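Local coordinates for uncharacterized protein (Legionella pneumophila subsp. pneumophila str. Philadelphia 1, PDB 4R0G) that probably acts as a guanine-nucleotide exchange factor for the small GTPases Rab5, Rab21 and Rab22 through an all-helical VPS9-like domain, at residues 3-9 and 20-26; 9-13 and 59-64; 67-71 and 83-87. Residues are numbered along the deposited sequence.

Contact 1: residues 3-9 and 20-26; sequences SSTKEYL and FLQWPKF
An aromatic cluster of Y8, W23 and F26 joins the first turn of helix 5-14 to helix 23-30 in the VPS9-like domain. Segment 3-9 is helical from T5; a type I turn from F20 to W23 leads into helix 23-30. CA atoms are nearest at Y8 and F20 (5.3 Å) and at S3 and F26 (7.8 Å).

Y8 (chi1 m) is the main bump: its ring enters the hollow made by F20, Q22, W23 and F26, with CE1 3.8 Å from Q22 CB and CE2 3.3 Å from F26 CB. W23 CA lies 4.0 Å from the Y8 ring centroid, a CH-pi contact almost on the ring normal. Tyrosine suits the place, since the flat ring fills the hollow while the hydroxyl is hydrogen-bonded to L2 N.

The indole of W23 (chi1 t) supplies both a broad face and an N-H. The face takes L9, whose CD2 is 3.8 Å from W23 CH2 and 4.1 Å from F20 CE1. Next to the backbone leading into helix 5-14, the F26 ring puts CZ 3.4 Å from S3 O. At the indole edge, W23 NE1 donates a weak hydrogen bond to T5 OG1 at 3.4 Å.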
loop_
_atom_site.group_PDB
_atom_site.type_symbol
_atom_site.label_atom_id
_atom_site.label_comp_id
_atom_site.label_asym_id
_atom_site.label_seq_id
_atom_site.Cartn_x
_atom_site.Cartn_y
_atom_site.Cartn_z
ATOM N N SER A 3 -4.927 20.281 21.410
ATOM C CA SER A 3 -5.353 20.078 22.806
ATOM C C SER A 3 -6.816 19.615 23.038
ATOM O O SER A 3 -7.234 19.389 24.181
ATOM C CB SER A 3 -5.034 21.323 23.638
ATOM O OG SER A 3 -5.619 22.474 23.049
ATOM N N SER A 4 -7.588 19.507 21.961
ATOM C CA SER A 4 -9.030 19.305 22.059
ATOM C C SER A 4 -9.564 18.415 20.961
ATOM O O SER A 4 -9.232 18.589 19.780
ATOM C CB SER A 4 -9.757 20.631 21.920
ATOM O OG SER A 4 -8.838 21.687 22.029
ATOM N N THR A 5 -10.431 17.492 21.349
ATOM C CA THR A 5 -11.248 16.785 20.392
ATOM C C THR A 5 -11.964 17.759 19.474
ATOM O O THR A 5 -12.083 17.491 18.256
ATOM C CB THR A 5 -12.249 15.937 21.116
ATOM O OG1 THR A 5 -11.529 14.918 21.800
ATOM C CG2 THR A 5 -13.229 15.317 20.153
ATOM N N LYS A 6 -12.419 18.884 20.050
ATOM C CA LYS A 6 -13.068 19.921 19.245
ATOM C C LYS A 6 -12.087 20.360 18.168
ATOM O O LYS A 6 -12.465 20.539 17.004
ATOM C CB LYS A 6 -13.537 21.110 20.093
ATOM N N GLU A 7 -10.824 20.509 18.567
ATOM C CA GLU A 7 -9.792 20.926 17.642
ATOM C C GLU A 7 -9.666 19.891 16.527
ATOM O O GLU A 7 -9.747 20.239 15.334
ATOM C CB GLU A 7 -8.463 21.130 18.371
ATOM C CG GLU A 7 -8.173 22.566 18.715
ATOM C CD GLU A 7 -6.849 22.734 19.443
ATOM O OE1 GLU A 7 -6.540 21.895 20.328
ATOM O OE2 GLU A 7 -6.111 23.699 19.124
ATOM N N TYR A 8 -9.498 18.620 16.912
ATOM C CA TYR A 8 -9.394 17.544 15.927
ATOM C C TYR A 8 -10.618 17.432 15.026
ATOM O O TYR A 8 -10.492 17.469 13.797
ATOM C CB TYR A 8 -9.021 16.217 16.571
ATOM C CG TYR A 8 -7.561 16.165 16.965
ATOM C CD1 TYR A 8 -6.576 16.144 16.008
ATOM C CD2 TYR A 8 -7.174 16.143 18.299
ATOM C CE1 TYR A 8 -5.238 16.113 16.361
ATOM C CE2 TYR A 8 -5.845 16.104 18.665
ATOM C CZ TYR A 8 -4.878 16.095 17.689
ATOM O OH TYR A 8 -3.536 16.060 18.023
ATOM N N LEU A 9 -11.805 17.340 15.616
ATOM C CA LEU A 9 -13.024 17.330 14.805
ATOM C C LEU A 9 -13.170 18.568 13.912
ATOM O O LEU A 9 -13.747 18.492 12.826
ATOM C CB LEU A 9 -14.249 17.142 15.678
ATOM C CG LEU A 9 -14.208 15.820 16.430
ATOM C CD1 LEU A 9 -15.362 15.744 17.399
ATOM C CD2 LEU A 9 -14.240 14.647 15.444
ATOM N N PHE A 20 -6.443 15.251 11.226
ATOM C CA PHE A 20 -7.584 14.647 11.912
ATOM C C PHE A 20 -7.278 13.246 12.430
ATOM O O PHE A 20 -7.668 12.899 13.541
ATOM C CB PHE A 20 -8.794 14.612 11.021
ATOM C CG PHE A 20 -9.812 13.583 11.433
ATOM C CD1 PHE A 20 -10.592 13.777 12.568
ATOM C CD2 PHE A 20 -10.021 12.431 10.674
ATOM C CE1 PHE A 20 -11.536 12.847 12.965
ATOM C CE2 PHE A 20 -10.985 11.503 11.070
ATOM C CZ PHE A 20 -11.745 11.729 12.223
ATOM N N LEU A 21 -6.536 12.476 11.621
ATOM C CA LEU A 21 -6.076 11.104 11.931
ATOM C C LEU A 21 -5.090 10.997 13.097
ATOM O O LEU A 21 -4.662 9.902 13.452
ATOM C CB LEU A 21 -5.468 10.442 10.689
ATOM C CG LEU A 21 -6.438 10.125 9.534
ATOM C CD1 LEU A 21 -5.739 9.424 8.416
ATOM C CD2 LEU A 21 -7.583 9.281 10.019
ATOM N N GLN A 22 -4.698 12.141 13.651
ATOM C CA GLN A 22 -3.742 12.210 14.756
ATOM C C GLN A 22 -4.494 12.159 16.082
ATOM O O GLN A 22 -3.917 12.093 17.180
ATOM C CB GLN A 22 -2.991 13.528 14.652
ATOM C CG GLN A 22 -1.514 13.487 14.860
ATOM C CD GLN A 22 -0.862 14.767 14.361
ATOM O OE1 GLN A 22 -0.233 14.773 13.305
ATOM N NE2 GLN A 22 -1.030 15.869 15.114
ATOM N N TRP A 23 -5.805 12.213 15.932
ATOM C CA TRP A 23 -6.750 12.224 17.030
ATOM C C TRP A 23 -6.576 11.058 17.992
ATOM O O TRP A 23 -6.470 11.265 19.209
ATOM C CB TRP A 23 -8.160 12.177 16.443
ATOM C CG TRP A 23 -9.267 12.409 17.381
ATOM C CD1 TRP A 23 -9.222 13.095 18.562
ATOM C CD2 TRP A 23 -10.624 12.000 17.200
ATOM N NE1 TRP A 23 -10.466 13.125 19.135
ATOM C CE2 TRP A 23 -11.352 12.466 18.325
ATOM C CE3 TRP A 23 -11.298 11.282 16.200
ATOM C CZ2 TRP A 23 -12.731 12.229 18.491
ATOM C CZ3 TRP A 23 -12.669 11.046 16.357
ATOM C CH2 TRP A 23 -13.375 11.528 17.504
ATOM N N PRO A 24 -6.572 9.815 17.464
ATOM C CA PRO A 24 -6.545 8.755 18.464
ATOM C C PRO A 24 -5.220 8.699 19.262
ATOM O O PRO A 24 -5.175 8.129 20.359
ATOM C CB PRO A 24 -6.850 7.488 17.645
ATOM C CG PRO A 24 -6.546 7.810 16.268
ATOM C CD PRO A 24 -6.614 9.276 16.087
ATOM N N LYS A 25 -4.169 9.329 18.744
ATOM C CA LYS A 25 -2.915 9.431 19.489
ATOM C C LYS A 25 -3.048 10.455 20.631
ATOM O O LYS A 25 -2.468 10.288 21.703
ATOM C CB LYS A 25 -1.754 9.777 18.536
ATOM C CG LYS A 25 -0.395 9.775 19.192
ATOM C CD LYS A 25 0.621 10.628 18.432
ATOM C CE LYS A 25 1.947 10.702 19.221
ATOM N NZ LYS A 25 3.132 11.092 18.385
ATOM N N PHE A 26 -3.821 11.510 20.397
ATOM C CA PHE A 26 -4.106 12.508 21.429
ATOM C C PHE A 26 -4.999 11.925 22.524
ATOM O O PHE A 26 -4.738 12.064 23.724
ATOM C CB PHE A 26 -4.742 13.763 20.784
ATOM C CG PHE A 26 -5.606 14.584 21.712
ATOM C CD1 PHE A 26 -5.037 15.500 22.592
ATOM C CD2 PHE A 26 -6.995 14.460 21.680
ATOM C CE1 PHE A 26 -5.834 16.256 23.437
ATOM C CE2 PHE A 26 -7.803 15.221 22.523
ATOM C CZ PHE A 26 -7.219 16.121 23.399
#

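Contact 2: residues 9-13 and 59-64; sequences LQALR and DDIKKF
Two helical segments, 9-13 and 59-64, cross with their axes 9.9 Å apart at closest approach and their N-to-C directions 64° apart (signed crossing angle +64°). The backbones come nearest at R13 and D60, whose CA atoms are 6.5 Å apart, and the polar groups gather at this point.

R13 (chi1 m) carries its guanidinium to the carboxylate of D60 (chi1 m) in a two-pronged salt bridge. NE donates to D60 OD1 at 3.0 Å and NH2 to D60 OD2 at 3.1 Å, with the carboxylate at the edge of the guanidinium, where its N-H groups point. Both members have further partners: R13 NH2 also bonds to the carbonyl of N54, and D60 OD2 accepts from the indole NE1 of W51. An aspartate that is buried, as D60 is, thus has its charge balanced and both oxygens engaged.

K63 uses its long, largely extended chain to send NZ back along its own helix and across the gap. NZ donates to R13 O at 3.1 Å and forms a salt bridge with D59 OD2 at 3.0 Å, one turn earlier, so a main-chain carbonyl near the end of helix 5-14 gains a charged donor.

Compact and aliphatic, L12 (chi1 t, chi2 p) suits packing on the backbone of the other helix, with CD2 3.6 Å from D60 O and CD1 4.2 Å from F64 CA, and is backed by Y17 and F20. The whole is a steep helix-helix crossing in an all-helical VPS9-like domain, fastened by a bidentate Arg-Asp salt bridge and a lysine-to-carbonyl hydrogen bond.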
loop_
_atom_site.group_PDB
_atom_site.type_symbol
_atom_site.label_atom_id
_atom_site.label_comp_id
_atom_site.label_asym_id
_atom_site.label_seq_id
_atom_site.Cartn_x
_atom_site.Cartn_y
_atom_site.Cartn_z
ATOM N N LEU A 9 -11.805 17.340 15.616
ATOM C CA LEU A 9 -13.024 17.330 14.805
ATOM C C LEU A 9 -13.170 18.568 13.912
ATOM O O LEU A 9 -13.747 18.492 12.826
ATOM C CB LEU A 9 -14.249 17.142 15.678
ATOM C CG LEU A 9 -14.208 15.820 16.430
ATOM C CD1 LEU A 9 -15.362 15.744 17.399
ATOM C CD2 LEU A 9 -14.240 14.647 15.444
ATOM N N GLN A 10 -12.623 19.703 14.343
ATOM C CA GLN A 10 -12.631 20.894 13.488
ATOM C C GLN A 10 -11.821 20.617 12.231
ATOM O O GLN A 10 -12.285 20.850 11.116
ATOM C CB GLN A 10 -12.071 22.119 14.216
ATOM C CG GLN A 10 -12.362 23.452 13.505
ATOM C CD GLN A 10 -13.829 23.616 13.106
ATOM O OE1 GLN A 10 -14.730 23.460 13.940
ATOM N NE2 GLN A 10 -14.075 23.918 11.818
ATOM N N ALA A 11 -10.622 20.081 12.429
ATOM C CA ALA A 11 -9.768 19.678 11.325
ATOM C C ALA A 11 -10.489 18.740 10.360
ATOM O O ALA A 11 -10.345 18.874 9.126
ATOM C CB ALA A 11 -8.475 19.046 11.856
ATOM N N LEU A 12 -11.265 17.797 10.907
ATOM C CA LEU A 12 -12.070 16.901 10.056
ATOM C C LEU A 12 -13.106 17.680 9.223
ATOM O O LEU A 12 -13.336 17.383 8.050
ATOM C CB LEU A 12 -12.743 15.785 10.865
ATOM C CG LEU A 12 -13.775 15.010 10.025
ATOM C CD1 LEU A 12 -13.061 14.114 9.021
ATOM C CD2 LEU A 12 -14.790 14.220 10.842
ATOM N N ARG A 13 -13.713 18.699 9.827
ATOM C CA ARG A 13 -14.744 19.481 9.137
ATOM C C ARG A 13 -14.092 20.371 8.089
ATOM O O ARG A 13 -14.680 20.646 7.046
ATOM C CB ARG A 13 -15.592 20.309 10.132
ATOM C CG ARG A 13 -16.575 19.508 11.022
ATOM C CD ARG A 13 -16.549 19.958 12.504
ATOM N NE ARG A 13 -17.189 18.997 13.437
ATOM C CZ ARG A 13 -17.217 19.114 14.773
ATOM N NH1 ARG A 13 -16.645 20.158 15.363
ATOM N NH2 ARG A 13 -17.812 18.186 15.527
ATOM N N ASP A 59 -22.913 15.819 9.140
ATOM C CA ASP A 59 -21.813 16.316 8.326
ATOM C C ASP A 59 -20.457 15.675 8.707
ATOM O O ASP A 59 -19.607 15.448 7.850
ATOM C CB ASP A 59 -21.794 17.861 8.366
ATOM C CG ASP A 59 -20.570 18.462 7.667
ATOM O OD1 ASP A 59 -20.514 18.357 6.399
ATOM O OD2 ASP A 59 -19.685 19.036 8.390
ATOM N N ASP A 60 -20.268 15.348 9.979
ATOM C CA ASP A 60 -19.022 14.710 10.426
ATOM C C ASP A 60 -18.863 13.385 9.702
ATOM O O ASP A 60 -17.771 12.994 9.294
ATOM C CB ASP A 60 -19.034 14.447 11.950
ATOM C CG ASP A 60 -18.772 15.706 12.799
ATOM O OD1 ASP A 60 -19.023 16.845 12.328
ATOM O OD2 ASP A 60 -18.329 15.542 13.963
ATOM N N ILE A 61 -19.982 12.698 9.557
ATOM C CA ILE A 61 -20.031 11.411 8.885
ATOM C C ILE A 61 -19.695 11.548 7.409
ATOM O O ILE A 61 -18.863 10.805 6.885
ATOM C CB ILE A 61 -21.439 10.816 9.041
ATOM C CG1 ILE A 61 -21.752 10.666 10.514
ATOM C CG2 ILE A 61 -21.588 9.496 8.328
ATOM C CD1 ILE A 61 -23.152 10.320 10.762
ATOM N N LYS A 62 -20.335 12.506 6.742
ATOM C CA LYS A 62 -20.159 12.660 5.296
ATOM C C LYS A 62 -18.746 13.057 4.874
ATOM O O LYS A 62 -18.270 12.672 3.804
ATOM C CB LYS A 62 -21.210 13.621 4.725
ATOM C CG LYS A 62 -22.488 12.906 4.315
ATOM C CD LYS A 62 -23.402 13.780 3.512
ATOM C CE LYS A 62 -24.679 13.030 3.147
ATOM N NZ LYS A 62 -25.715 13.946 2.550
ATOM N N LYS A 63 -18.082 13.833 5.719
ATOM C CA LYS A 63 -16.717 14.242 5.437
ATOM C C LYS A 63 -15.819 13.064 5.717
ATOM O O LYS A 63 -14.843 12.816 5.006
ATOM C CB LYS A 63 -16.319 15.482 6.252
ATOM C CG LYS A 63 -16.563 16.761 5.500
ATOM C CD LYS A 63 -16.821 17.934 6.427
ATOM C CE LYS A 63 -17.511 19.088 5.677
ATOM N NZ LYS A 63 -17.743 20.292 6.555
ATOM N N PHE A 64 -16.172 12.306 6.736
ATOM C CA PHE A 64 -15.372 11.148 7.065
ATOM C C PHE A 64 -15.494 10.143 5.913
ATOM O O PHE A 64 -14.577 9.345 5.667
ATOM C CB PHE A 64 -15.815 10.558 8.406
ATOM C CG PHE A 64 -15.045 9.355 8.806
ATOM C CD1 PHE A 64 -13.741 9.482 9.276
ATOM C CD2 PHE A 64 -15.606 8.075 8.692
ATOM C CE1 PHE A 64 -13.011 8.366 9.643
ATOM C CE2 PHE A 64 -14.875 6.935 9.063
ATOM C CZ PHE A 64 -13.579 7.086 9.532
#

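Contact 3: residues 67-71 and 83-87; sequences LYAVH and SYALT
L86 and H71 bury the most surface here, and the contact is built round the two. Both segments, 67-71 and 83-87, are helical; their axes approach to 11.2 Å and their N-to-C directions differ by 134° (signed crossing angle -134°). The CA atoms of Y68 and L86 and those of H71 and S83 form the nearest pairs, each at 7.6 Å.

L86 (chi1 t) points its CA-to-CB bond toward segment 67-71 and reaches in among L67, Y68 and H71. Its CD1 lies 3.6 Å from L67 CD1, while CD2 is 3.7 Å from Y68 CE1 and 3.4 Å from H71 CG. A branched leucine suits this place because its two methyls can meet an aliphatic chain and aromatic rings at once. CD2 stands over the imidazole face, 3.5 Å from the H71 ring centroid and 14° off its normal, a CH-pi contact.

H71 (chi1 t) also points toward its partner. While its face lies against L86, NE2 at its edge hydrogen-bonds to S83 OG at 3.2 Å, where either atom could be the donor. S83, with chi1 t, is small enough to place its hydroxyl in the imidazole plane.

L67 packs further on F20 and L21, and Y68 on V150 of helix 132-151. The arrangement is an oblique crossing of helices 58-71 and 80-101, consecutive along the chain, within the helical core of a VPS9-like domain.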
loop_
_atom_site.group_PDB
_atom_site.type_symbol
_atom_site.label_atom_id
_atom_site.label_comp_id
_atom_site.label_asym_id
_atom_site.label_seq_id
_atom_site.Cartn_x
_atom_site.Cartn_y
_atom_site.Cartn_z
ATOM N N LEU A 67 -12.773 10.844 3.428
ATOM C CA LEU A 67 -11.530 10.274 3.927
ATOM C C LEU A 67 -11.439 8.777 3.606
ATOM O O LEU A 67 -10.454 8.310 3.054
ATOM C CB LEU A 67 -11.411 10.515 5.433
ATOM C CG LEU A 67 -10.007 10.720 6.043
ATOM C CD1 LEU A 67 -9.953 10.206 7.475
ATOM C CD2 LEU A 67 -8.893 10.084 5.236
ATOM N N TYR A 68 -12.492 8.040 3.919
ATOM C CA TYR A 68 -12.535 6.607 3.663
ATOM C C TYR A 68 -12.398 6.276 2.190
ATOM O O TYR A 68 -11.614 5.405 1.803
ATOM C CB TYR A 68 -13.863 6.041 4.137
ATOM C CG TYR A 68 -13.729 4.628 4.598
ATOM C CD1 TYR A 68 -13.450 4.351 5.923
ATOM C CD2 TYR A 68 -13.859 3.559 3.706
ATOM C CE1 TYR A 68 -13.319 3.041 6.362
ATOM C CE2 TYR A 68 -13.716 2.242 4.135
ATOM C CZ TYR A 68 -13.453 1.994 5.465
ATOM O OH TYR A 68 -13.318 0.713 5.929
ATOM N N ALA A 69 -13.198 6.944 1.368
ATOM C CA ALA A 69 -13.141 6.740 -0.073
ATOM C C ALA A 69 -11.691 6.844 -0.533
ATOM O O ALA A 69 -11.233 6.082 -1.384
ATOM C CB ALA A 69 -13.991 7.781 -0.780
ATOM N N VAL A 70 -10.968 7.792 0.054
ATOM C CA VAL A 70 -9.553 7.939 -0.227
ATOM C C VAL A 70 -8.781 6.701 0.237
ATOM O O VAL A 70 -7.939 6.197 -0.468
ATOM C CB VAL A 70 -8.965 9.186 0.434
ATOM C CG1 VAL A 70 -7.478 9.237 0.161
ATOM C CG2 VAL A 70 -9.677 10.473 -0.056
ATOM N N HIS A 71 -9.093 6.199 1.421
ATOM C CA HIS A 71 -8.394 5.052 1.980
ATOM C C HIS A 71 -8.567 3.830 1.079
ATOM O O HIS A 71 -7.763 2.891 1.121
ATOM C CB HIS A 71 -8.907 4.803 3.399
ATOM C CG HIS A 71 -8.226 3.689 4.133
ATOM N ND1 HIS A 71 -8.716 2.400 4.145
ATOM C CD2 HIS A 71 -7.129 3.681 4.929
ATOM C CE1 HIS A 71 -7.939 1.641 4.900
ATOM N NE2 HIS A 71 -6.967 2.390 5.388
ATOM N N SER A 83 -3.413 4.068 8.623
ATOM C CA SER A 83 -4.519 3.197 8.304
ATOM C C SER A 83 -5.219 2.705 9.560
ATOM O O SER A 83 -6.448 2.761 9.643
ATOM C CB SER A 83 -4.074 2.021 7.456
ATOM O OG SER A 83 -5.069 1.033 7.557
ATOM N N TYR A 84 -4.440 2.239 10.535
ATOM C CA TYR A 84 -5.001 1.802 11.816
ATOM C C TYR A 84 -5.844 2.914 12.440
ATOM O O TYR A 84 -6.890 2.641 13.033
ATOM C CB TYR A 84 -3.893 1.352 12.780
ATOM C CG TYR A 84 -4.371 0.756 14.107
ATOM C CD1 TYR A 84 -4.843 -0.552 14.178
ATOM C CD2 TYR A 84 -4.305 1.491 15.299
ATOM C CE1 TYR A 84 -5.264 -1.115 15.397
ATOM C CE2 TYR A 84 -4.714 0.944 16.521
ATOM C CZ TYR A 84 -5.195 -0.365 16.564
ATOM O OH TYR A 84 -5.618 -0.918 17.766
ATOM N N ALA A 85 -5.385 4.161 12.318
ATOM C CA ALA A 85 -6.133 5.283 12.864
ATOM C C ALA A 85 -7.505 5.278 12.241
ATOM O O ALA A 85 -8.521 5.208 12.922
ATOM C CB ALA A 85 -5.437 6.579 12.553
ATOM N N LEU A 86 -7.507 5.308 10.915
ATOM C CA LEU A 86 -8.716 5.414 10.131
ATOM C C LEU A 86 -9.715 4.331 10.488
ATOM O O LEU A 86 -10.882 4.611 10.744
ATOM C CB LEU A 86 -8.362 5.357 8.662
ATOM C CG LEU A 86 -9.608 5.565 7.828
ATOM C CD1 LEU A 86 -9.397 6.697 6.866
ATOM C CD2 LEU A 86 -9.894 4.267 7.093
ATOM N N THR A 87 -9.247 3.094 10.542
ATOM C CA THR A 87 -10.138 1.971 10.807
ATOM C C THR A 87 -10.648 1.985 12.239
ATOM O O THR A 87 -11.810 1.665 12.481
ATOM C CB THR A 87 -9.455 0.640 10.501
ATOM O OG1 THR A 87 -8.164 0.644 11.119
ATOM C CG2 THR A 87 -9.293 0.451 8.983
#

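From the N terminus, helix 5-14 enters two contacts. Contact 1 closes first, a short, mostly helical loop that brings 20-26 back against 3-9. Contact 2 starts on the same helix, shares L9 with contact 1, and closes a longer loop at 59-64; because 9-13 runs on from L9 inside the loop of contact 1 while 59-64 lies beyond it, the two contacts cross along the chain. Contact 3 follows in series, joining the end of helix 58-71 to helix 80-101 across the intervening connection. In space, F20 of contact 1 touches L12 and F64 of contact 2 and L67 of contact 3, while F64 also reaches L86. The three contacts therefore tie the N-terminal helices to helices 58-71 and 80-101.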